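Local coordinates for uncharacterized protein (Aeromonas hydrophila J-1, PDB 6R1J) that is a component of a tripartite alpha-pore-forming toxin, here in a soluble, engineered form, at residues 67-72 with 249-254; 225-230 with 255-260; 61-66 with 260-265. The protein carries 3 engineered substitutions. All blocks are in the same frame, centred on the assembly; numbering follows the deposited sequence.

In the fold
All three contacts belong to the thick helical end of the elongated chain, and helix 244-264 takes part in each. Contacts 1 and 3 join it to helix 28-70, with centres about 13 Å apart; contact 2 joins it to helix 163-236. The centre of contact 2 lies about 12 Å from that of contact 1 and about 8 Å from that of contact 3. Arg259 of contact 2 and Glu63 of contact 3 form a salt bridge, while Leu66 of contact 3 packs on Phe251 of contact 1. Asp264 of contact 3 binds the sodium ion, and the nearest side-chain atom of Glu257 in contact 2 is about 7 Å from the ion. A second subunit touches all three.

Contact 1 of 3, residues 67-72 with 249-254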
loop_
_atom_site.group_PDB
_atom_site.type_symbol
_atom_site.label_atom_id
_atom_site.label_comp_id
_atom_site.label_asym_id
_atom_site.label_seq_id
_atom_site.Cartn_x
_atom_site.Cartn_y
_atom_site.Cartn_z
ATOM N N THR A 67 -14.960 -46.275 17.552
ATOM C CA THR A 67 -13.943 -47.368 17.638
ATOM C C THR A 67 -14.592 -48.602 18.331
ATOM O O THR A 67 -14.349 -49.719 17.875
ATOM C CB THR A 67 -12.656 -46.843 18.279
ATOM O OG1 THR A 67 -12.972 -46.320 19.569
ATOM C CG2 THR A 67 -11.968 -45.772 17.463
ATOM N N GLN A 68 -15.418 -48.380 19.349
ATOM C CA GLN A 68 -16.157 -49.443 20.085
ATOM C C GLN A 68 -17.102 -50.142 19.118
ATOM O O GLN A 68 -17.026 -51.363 19.057
ATOM C CB GLN A 68 -16.822 -48.899 21.350
ATOM C CG GLN A 68 -15.827 -48.553 22.434
ATOM C CD GLN A 68 -16.380 -47.763 23.595
ATOM O OE1 GLN A 68 -17.390 -47.076 23.510
ATOM N NE2 GLN A 68 -15.673 -47.811 24.701
ATOM N N GLN A 69 -17.830 -49.421 18.253
ATOM C CA GLN A 69 -18.641 -50.092 17.221
ATOM C C GLN A 69 -17.758 -50.897 16.286
ATOM O O GLN A 69 -18.152 -52.006 15.895
ATOM C CB GLN A 69 -19.475 -49.153 16.336
ATOM C CG GLN A 69 -20.611 -48.473 17.066
ATOM C CD GLN A 69 -21.668 -49.464 17.483
ATOM O OE1 GLN A 69 -21.996 -50.376 16.735
ATOM N NE2 GLN A 69 -22.184 -49.275 18.684
ATOM N N LEU A 70 -16.640 -50.345 15.852
ATOM C CA LEU A 70 -15.793 -51.055 14.870
ATOM C C LEU A 70 -15.113 -52.299 15.514
ATOM O O LEU A 70 -14.549 -53.119 14.742
ATOM C CB LEU A 70 -14.780 -50.056 14.311
ATOM C CG LEU A 70 -15.354 -49.046 13.295
ATOM C CD1 LEU A 70 -14.376 -47.931 13.025
ATOM C CD2 LEU A 70 -15.712 -49.742 11.999
ATOM N N ALA A 71 -15.098 -52.367 16.849
ATOM C CA ALA A 71 -14.532 -53.488 17.641
ATOM C C ALA A 71 -15.533 -54.658 17.671
ATOM O O ALA A 71 -15.176 -55.753 18.167
ATOM C CB ALA A 71 -14.189 -53.008 19.035
ATOM N N ASN A 72 -16.748 -54.455 17.153
ATOM C CA ASN A 72 -17.797 -55.504 17.121
ATOM C C ASN A 72 -17.371 -56.577 16.106
ATOM O O ASN A 72 -16.922 -56.238 15.024
ATOM C CB ASN A 72 -19.183 -54.907 16.852
ATOM C CG ASN A 72 -20.252 -55.976 16.772
ATOM O OD1 ASN A 72 -20.415 -56.632 15.742
ATOM N ND2 ASN A 72 -20.972 -56.160 17.859
ATOM N N LEU A 249 -18.314 -49.835 6.848
ATOM C CA LEU A 249 -17.844 -48.831 5.859
ATOM C C LEU A 249 -18.198 -47.421 6.332
ATOM O O LEU A 249 -17.278 -46.582 6.371
ATOM C CB LEU A 249 -18.461 -49.098 4.491
ATOM C CG LEU A 249 -18.004 -48.164 3.372
ATOM C CD1 LEU A 249 -16.638 -48.589 2.843
ATOM C CD2 LEU A 249 -19.031 -48.141 2.253
ATOM N N PHE A 250 -19.456 -47.184 6.718
ATOM C CA PHE A 250 -19.951 -45.847 7.116
ATOM C C PHE A 250 -19.404 -45.479 8.493
ATOM O O PHE A 250 -19.141 -44.288 8.714
ATOM C CB PHE A 250 -21.470 -45.782 6.944
ATOM C CG PHE A 250 -21.841 -45.814 5.475
ATOM C CD1 PHE A 250 -21.454 -44.774 4.639
ATOM C CD2 PHE A 250 -22.552 -46.864 4.924
ATOM C CE1 PHE A 250 -21.752 -44.791 3.283
ATOM C CE2 PHE A 250 -22.837 -46.886 3.564
ATOM C CZ PHE A 250 -22.431 -45.855 2.746
ATOM N N PHE A 251 -19.189 -46.446 9.389
ATOM C CA PHE A 251 -18.570 -46.102 10.681
ATOM C C PHE A 251 -17.140 -45.637 10.398
ATOM O O PHE A 251 -16.736 -44.693 11.049
ATOM C CB PHE A 251 -18.636 -47.240 11.699
ATOM C CG PHE A 251 -19.999 -47.475 12.305
ATOM C CD1 PHE A 251 -20.852 -46.420 12.598
ATOM C CD2 PHE A 251 -20.412 -48.762 12.633
ATOM C CE1 PHE A 251 -22.079 -46.649 13.201
ATOM C CE2 PHE A 251 -21.643 -48.981 13.233
ATOM C CZ PHE A 251 -22.457 -47.924 13.538
ATOM N N THR A 252 -16.415 -46.316 9.515
ATOM C CA THR A 252 -15.002 -46.008 9.203
ATOM C C THR A 252 -14.942 -44.595 8.579
ATOM O O THR A 252 -14.069 -43.787 9.003
ATOM C CB THR A 252 -14.385 -47.111 8.345
ATOM O OG1 THR A 252 -14.485 -48.345 9.071
ATOM C CG2 THR A 252 -12.942 -46.821 8.000
ATOM N N ALA A 253 -15.847 -44.286 7.626
ATOM C CA ALA A 253 -15.955 -42.954 6.991
ATOM C C ALA A 253 -16.272 -41.929 8.066
ATOM O O ALA A 253 -15.572 -40.873 8.099
ATOM C CB ALA A 253 -17.000 -42.955 5.870
ATOM N N ALA A 254 -17.261 -42.188 8.934
ATOM C CA ALA A 254 -17.628 -41.250 10.018
ATOM C C ALA A 254 -16.405 -40.982 10.910
ATOM O O ALA A 254 -16.197 -39.828 11.380
ATOM C CB ALA A 254 -18.717 -41.795 10.850
#
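Gln69 lies over one face of the Phe251 ring, and Leu70 reaches past it to Thr252. The tightly packed part is this layer of side chains. Gln69 CB sits 4.1 Å from the centroid of the Phe251 ring and 26° off its normal, a CH-pi contact. With CG of Gln69 anti to the carbonyl carbon (chi1 -69°), that atom stands above the rim of the same face; a bend at chi2 then folds the chain so that Gln69 OE1 lies 3.8 Å from Phe251 CE2. Its amide is tilted 53° from the ring rather than stacked on it. Beside this pair, Leu70 and Phe251 run past each other in opposite directions, with Leu70 CD2 3.9 Å from Phe251 CB. Leu70 CD2 also comes 3.5 Å from Thr252 OG1, the two side chains meeting at about a right angle. That hydroxyl is hydrogen-bonded to Arg248 O in its own helix; against the Leu70 methyl it only packs.

On the outer side of helix 28-70 the contact gives way to solvent: Gln68 and Ala71 are exposed and do not touch 249-254. Phe251 and Thr252 are buried: Phe84 meets the Phe251 ring at a steep angle, and Leu166 of a second subunit packs on Thr252. Arg248 donates to the carbonyls of Leu70 and Asn72, tying the 70-72 backbone to helix 244-264. With no hydrogen bond between 67-72 and 249-254, this antiparallel helix contact rests on dispersion and CH-pi attraction, while Arg248, just outside it, adds polar links.

Contact 2 of 3, residues 225-230 with 255-260; sequences ISLLGG and LTEVRT
Leu228 turns CG away from its backbone N (chi1 171°), which carries both its methyls along the helix interface to Val258; CD1 of Leu228 lies 3.9 Å from CG2 of Val258. Glu257 instead bends at chi2 (-64°), laying its carboxylate beside Leu227 with Glu257 CD 3.8 Å from Leu227 CB. Both carboxylate oxygens also approach the Leu227 CD1 methyl, so a charged group rests against a leucine with no hydrogen bond between the two segments. Glu257 OE2 forms a salt bridge with Lys152 of a second subunit, which probably favours the ionised form.

Between these two pairs the backbones come close. The CA atoms of Leu228 and Glu257 are 5.5 Å apart, and Leu228 CB touches Glu257 CB at 4.0 Å. Phe58 and Leu62 of helix 28-70 close over the Leu228 side. One turn on, Thr260 OG1 donates to Thr256 O at 2.8 Å; it and the amide N of Thr260 reach that carbonyl from opposite faces of its plane. Gln177 of a second subunit also hydrogen-bonds to this hydroxyl.

The segment axes approach to 8.9 Å at 162° between their directions. This is a nearly antiparallel helix pair in an up-and-down helical bundle, with a leucine-valine core on one flank and the lysine-paired Glu257 on the other, consistent with the long-helix architecture of ClyA-like alpha-pore-forming toxins.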
loop_
_atom_site.group_PDB
_atom_site.type_symbol
_atom_site.label_atom_id
_atom_site.label_comp_id
_atom_site.label_asym_id
_atom_site.label_seq_id
_atom_site.Cartn_x
_atom_site.Cartn_y
_atom_site.Cartn_z
ATOM N N ILE A 225 -18.987 -31.522 9.990
ATOM C CA ILE A 225 -20.123 -32.042 10.788
ATOM C C ILE A 225 -21.176 -32.529 9.808
ATOM O O ILE A 225 -21.734 -33.611 10.064
ATOM C CB ILE A 225 -20.695 -31.033 11.783
ATOM C CG1 ILE A 225 -19.727 -30.727 12.914
ATOM C CG2 ILE A 225 -22.004 -31.531 12.367
ATOM C CD1 ILE A 225 -20.124 -29.538 13.732
ATOM N N SER A 226 -21.387 -31.825 8.685
ATOM C CA SER A 226 -22.417 -32.239 7.702
ATOM C C SER A 226 -21.992 -33.547 7.012
ATOM O O SER A 226 -22.829 -34.437 6.769
ATOM C CB SER A 226 -22.731 -31.121 6.700
ATOM O OG SER A 226 -23.720 -31.584 5.812
ATOM N N LEU A 227 -20.742 -33.687 6.623
ATOM C CA LEU A 227 -20.272 -34.947 6.003
ATOM C C LEU A 227 -20.414 -36.088 7.033
ATOM O O LEU A 227 -20.862 -37.182 6.656
ATOM C CB LEU A 227 -18.822 -34.775 5.547
ATOM C CG LEU A 227 -18.535 -33.753 4.448
ATOM C CD1 LEU A 227 -17.022 -33.638 4.229
ATOM C CD2 LEU A 227 -19.242 -34.133 3.159
ATOM N N LEU A 228 -20.114 -35.817 8.309
ATOM C CA LEU A 228 -20.226 -36.810 9.412
ATOM C C LEU A 228 -21.681 -37.281 9.506
ATOM O O LEU A 228 -21.902 -38.513 9.538
ATOM C CB LEU A 228 -19.767 -36.170 10.717
ATOM C CG LEU A 228 -20.012 -36.987 11.987
ATOM C CD1 LEU A 228 -19.273 -38.319 11.933
ATOM C CD2 LEU A 228 -19.563 -36.210 13.196
ATOM N N GLY A 229 -22.638 -36.337 9.493
ATOM C CA GLY A 229 -24.082 -36.601 9.480
ATOM C C GLY A 229 -24.484 -37.543 8.367
ATOM O O GLY A 229 -25.306 -38.453 8.616
ATOM N N GLY A 230 -23.934 -37.346 7.174
ATOM C CA GLY A 230 -24.254 -38.140 5.978
ATOM C C GLY A 230 -23.752 -39.571 6.115
ATOM O O GLY A 230 -24.464 -40.531 5.730
ATOM N N LEU A 255 -15.608 -42.019 11.196
ATOM C CA LEU A 255 -14.469 -41.833 12.123
ATOM C C LEU A 255 -13.442 -40.890 11.470
ATOM O O LEU A 255 -12.876 -40.081 12.207
ATOM C CB LEU A 255 -13.890 -43.200 12.515
ATOM C CG LEU A 255 -12.694 -43.151 13.472
ATOM C CD1 LEU A 255 -13.074 -42.487 14.792
ATOM C CD2 LEU A 255 -12.158 -44.568 13.696
ATOM N N THR A 256 -13.206 -40.955 10.164
ATOM C CA THR A 256 -12.300 -39.994 9.468
ATOM C C THR A 256 -12.811 -38.562 9.677
ATOM O O THR A 256 -11.970 -37.646 9.887
ATOM C CB THR A 256 -12.083 -40.273 7.970
ATOM O OG1 THR A 256 -13.248 -39.962 7.198
ATOM C CG2 THR A 256 -11.632 -41.693 7.686
ATOM N N GLU A 257 -14.129 -38.349 9.668
ATOM C CA GLU A 257 -14.701 -36.976 9.775
ATOM C C GLU A 257 -14.528 -36.521 11.215
ATOM O O GLU A 257 -14.140 -35.356 11.425
ATOM C CB GLU A 257 -16.162 -36.925 9.287
ATOM C CG GLU A 257 -16.334 -37.378 7.836
ATOM C CD GLU A 257 -15.637 -36.512 6.792
ATOM O OE1 GLU A 257 -15.130 -35.443 7.147
ATOM O OE2 GLU A 257 -15.554 -36.927 5.631
ATOM N N VAL A 258 -14.795 -37.405 12.189
ATOM C CA VAL A 258 -14.605 -37.074 13.626
ATOM C C VAL A 258 -13.163 -36.631 13.842
ATOM O O VAL A 258 -12.959 -35.649 14.535
ATOM C CB VAL A 258 -14.946 -38.240 14.564
ATOM C CG1 VAL A 258 -14.491 -37.957 15.988
ATOM C CG2 VAL A 258 -16.424 -38.530 14.525
ATOM N N ARG A 259 -12.197 -37.357 13.288
ATOM C CA ARG A 259 -10.757 -37.007 13.462
ATOM C C ARG A 259 -10.454 -35.703 12.717
ATOM O O ARG A 259 -9.597 -34.939 13.166
ATOM C CB ARG A 259 -9.894 -38.181 12.994
ATOM C CG ARG A 259 -10.022 -39.317 13.997
ATOM C CD ARG A 259 -9.135 -40.510 13.777
ATOM N NE ARG A 259 -9.285 -41.339 14.977
ATOM C CZ ARG A 259 -9.138 -42.641 14.973
ATOM N NH1 ARG A 259 -8.879 -43.224 13.827
ATOM N NH2 ARG A 259 -9.293 -43.350 16.077
ATOM N N THR A 260 -11.090 -35.464 11.577
ATOM C CA THR A 260 -10.957 -34.160 10.884
ATOM C C THR A 260 -11.384 -33.054 11.846
ATOM O O THR A 260 -10.677 -32.065 11.952
ATOM C CB THR A 260 -11.651 -34.173 9.524
ATOM O OG1 THR A 260 -11.039 -35.244 8.807
ATOM C CG2 THR A 260 -11.463 -32.874 8.753
#

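Contact 3 of 3, residues 61-66 with 260-265. With NA (sodium ion), chain C.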
loop_
_atom_site.group_PDB
_atom_site.type_symbol
_atom_site.label_atom_id
_atom_site.label_comp_id
_atom_site.label_asym_id
_atom_site.label_seq_id
_atom_site.Cartn_x
_atom_site.Cartn_y
_atom_site.Cartn_z
ATOM N N ARG A 61 -15.844 -37.901 22.456
ATOM C CA ARG A 61 -16.858 -38.910 22.839
ATOM C C ARG A 61 -17.235 -39.760 21.616
ATOM O O ARG A 61 -17.258 -41.024 21.739
ATOM C CB ARG A 61 -18.023 -38.206 23.517
ATOM C CG ARG A 61 -19.314 -39.009 23.556
ATOM C CD ARG A 61 -20.413 -38.252 24.277
ATOM N NE ARG A 61 -21.670 -38.961 24.102
ATOM C CZ ARG A 61 -22.162 -39.867 24.936
ATOM N NH1 ARG A 61 -23.302 -40.477 24.651
ATOM N NH2 ARG A 61 -21.532 -40.147 26.061
ATOM N N LEU A 62 -17.498 -39.151 20.457
ATOM C CA LEU A 62 -17.931 -39.928 19.278
ATOM C C LEU A 62 -16.772 -40.784 18.733
ATOM O O LEU A 62 -17.052 -41.877 18.235
ATOM C CB LEU A 62 -18.520 -39.009 18.203
ATOM C CG LEU A 62 -19.046 -39.731 16.966
ATOM C CD1 LEU A 62 -20.092 -40.769 17.315
ATOM C CD2 LEU A 62 -19.604 -38.736 15.969
ATOM N N GLU A 63 -15.528 -40.297 18.775
ATOM C CA GLU A 63 -14.357 -41.091 18.321
ATOM C C GLU A 63 -14.329 -42.445 19.059
ATOM O O GLU A 63 -14.218 -43.502 18.369
ATOM C CB GLU A 63 -13.046 -40.357 18.570
ATOM C CG GLU A 63 -11.842 -41.181 18.169
ATOM C CD GLU A 63 -10.486 -40.539 18.458
ATOM O OE1 GLU A 63 -9.564 -40.840 17.730
ATOM O OE2 GLU A 63 -10.407 -39.685 19.341
ATOM N N LEU A 64 -14.494 -42.433 20.376
ATOM C CA LEU A 64 -14.466 -43.700 21.176
ATOM C C LEU A 64 -15.719 -44.556 20.868
ATOM O O LEU A 64 -15.610 -45.771 20.648
ATOM C CB LEU A 64 -14.339 -43.303 22.646
ATOM C CG LEU A 64 -14.257 -44.445 23.659
ATOM C CD1 LEU A 64 -13.167 -45.435 23.279
ATOM C CD2 LEU A 64 -14.016 -43.875 25.050
ATOM N N GLN A 65 -16.887 -43.936 20.723
ATOM C CA GLN A 65 -18.128 -44.657 20.360
ATOM C C GLN A 65 -17.923 -45.372 19.031
ATOM O O GLN A 65 -18.290 -46.551 18.942
ATOM C CB GLN A 65 -19.322 -43.714 20.304
ATOM C CG GLN A 65 -19.802 -43.201 21.649
ATOM C CD GLN A 65 -20.848 -42.118 21.475
ATOM O OE1 GLN A 65 -20.856 -41.384 20.481
ATOM N NE2 GLN A 65 -21.711 -41.970 22.470
ATOM N N LEU A 66 -17.321 -44.709 18.039
ATOM C CA LEU A 66 -17.107 -45.336 16.726
ATOM C C LEU A 66 -16.065 -46.459 16.837
ATOM O O LEU A 66 -16.282 -47.480 16.198
ATOM C CB LEU A 66 -16.728 -44.292 15.673
ATOM C CG LEU A 66 -17.850 -43.274 15.359
ATOM C CD1 LEU A 66 -17.337 -42.180 14.414
ATOM C CD2 LEU A 66 -19.031 -43.970 14.741
ATOM N N THR A 260 -11.090 -35.464 11.577
ATOM C CA THR A 260 -10.957 -34.160 10.884
ATOM C C THR A 260 -11.384 -33.054 11.846
ATOM O O THR A 260 -10.677 -32.065 11.952
ATOM C CB THR A 260 -11.651 -34.173 9.524
ATOM O OG1 THR A 260 -11.039 -35.244 8.807
ATOM C CG2 THR A 260 -11.463 -32.874 8.753
ATOM N N LEU A 261 -12.514 -33.165 12.530
ATOM C CA LEU A 261 -12.946 -32.084 13.459
ATOM C C LEU A 261 -11.868 -31.795 14.503
ATOM O O LEU A 261 -11.655 -30.611 14.887
ATOM C CB LEU A 261 -14.183 -32.545 14.218
ATOM C CG LEU A 261 -15.491 -32.560 13.477
ATOM C CD1 LEU A 261 -16.551 -33.182 14.366
ATOM C CD2 LEU A 261 -15.894 -31.154 13.034
ATOM N N GLN A 262 -11.280 -32.861 15.047
ATOM C CA GLN A 262 -10.295 -32.730 16.158
ATOM C C GLN A 262 -9.099 -31.966 15.630
ATOM O O GLN A 262 -8.530 -31.188 16.380
ATOM C CB GLN A 262 -9.877 -34.090 16.723
ATOM C CG GLN A 262 -11.062 -34.846 17.265
ATOM C CD GLN A 262 -10.712 -36.261 17.678
ATOM O OE1 GLN A 262 -10.152 -37.052 16.913
ATOM N NE2 GLN A 262 -11.056 -36.575 18.912
ATOM N N VAL A 263 -8.742 -32.181 14.374
ATOM C CA VAL A 263 -7.591 -31.449 13.800
ATOM C C VAL A 263 -8.019 -29.998 13.591
ATOM O O VAL A 263 -7.307 -29.124 14.020
ATOM C CB VAL A 263 -7.096 -32.092 12.494
ATOM C CG1 VAL A 263 -6.093 -31.200 11.796
ATOM C CG2 VAL A 263 -6.493 -33.466 12.726
ATOM N N ASP A 264 -9.164 -29.775 12.948
ATOM C CA ASP A 264 -9.617 -28.426 12.531
ATOM C C ASP A 264 -9.948 -27.535 13.734
ATOM O O ASP A 264 -9.652 -26.325 13.668
ATOM C CB ASP A 264 -10.768 -28.558 11.532
ATOM C CG ASP A 264 -10.280 -29.076 10.181
ATOM O OD1 ASP A 264 -9.036 -29.202 9.976
ATOM O OD2 ASP A 264 -11.122 -29.351 9.324
ATOM N N ALA A 265 -10.504 -28.086 14.803
ATOM C CA ALA A 265 -10.925 -27.288 15.978
ATOM C C ALA A 265 -9.844 -27.299 17.052
ATOM O O ALA A 265 -10.100 -26.781 18.144
ATOM C CB ALA A 265 -12.234 -27.810 16.482
HETATM NA NA NA C . -13.277 -29.762 10.228
#
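Gln262 bonds to Glu63 from above its carboxylate, and this single hydrogen bond is all that joins 61-66 directly to 260-265. Gln262 NE2 donates to Glu63 OE2 at 3.2 Å with an N-H...O angle of 161°, so the hydrogen points well at the oxygen although the nitrogen stands 56° out of the carboxylate plane. On the donor side the acceptor lies almost in the amide plane, and the two flat groups are turned nearly perpendicular. Distance explains the thin contact: the nearest CA atoms, those of Glu63 and Gln262, are 9.5 Å apart. Both side chains therefore stretch out to meet, Glu63 with CG anti to the backbone N (chi1 177°) and extended beyond it, Gln262 likewise extended past CG.

The other oxygen of Glu63 has a stronger partner, since Glu63 OE1 makes a salt bridge to Arg259 NE. One carboxylate thus links helix 28-70 to two residues of helix 244-264, a polar bridge at the partly exposed margin of the antiparallel helical bundle. Nearby, Leu62 packs on Val258 and Leu261 on Phe58.

Asp264 binds a sodium ion through OD2, which lies 2.4 Å from the metal. Thr224 OG1 of helix 163-236 supplies another ligand, so the ion joins that helix to the last turn of helix 244-264. Lys220 NZ also hydrogen-bonds to Asp264 OD2; the ion and this ammonium group together probably offset much of the carboxylate's charge.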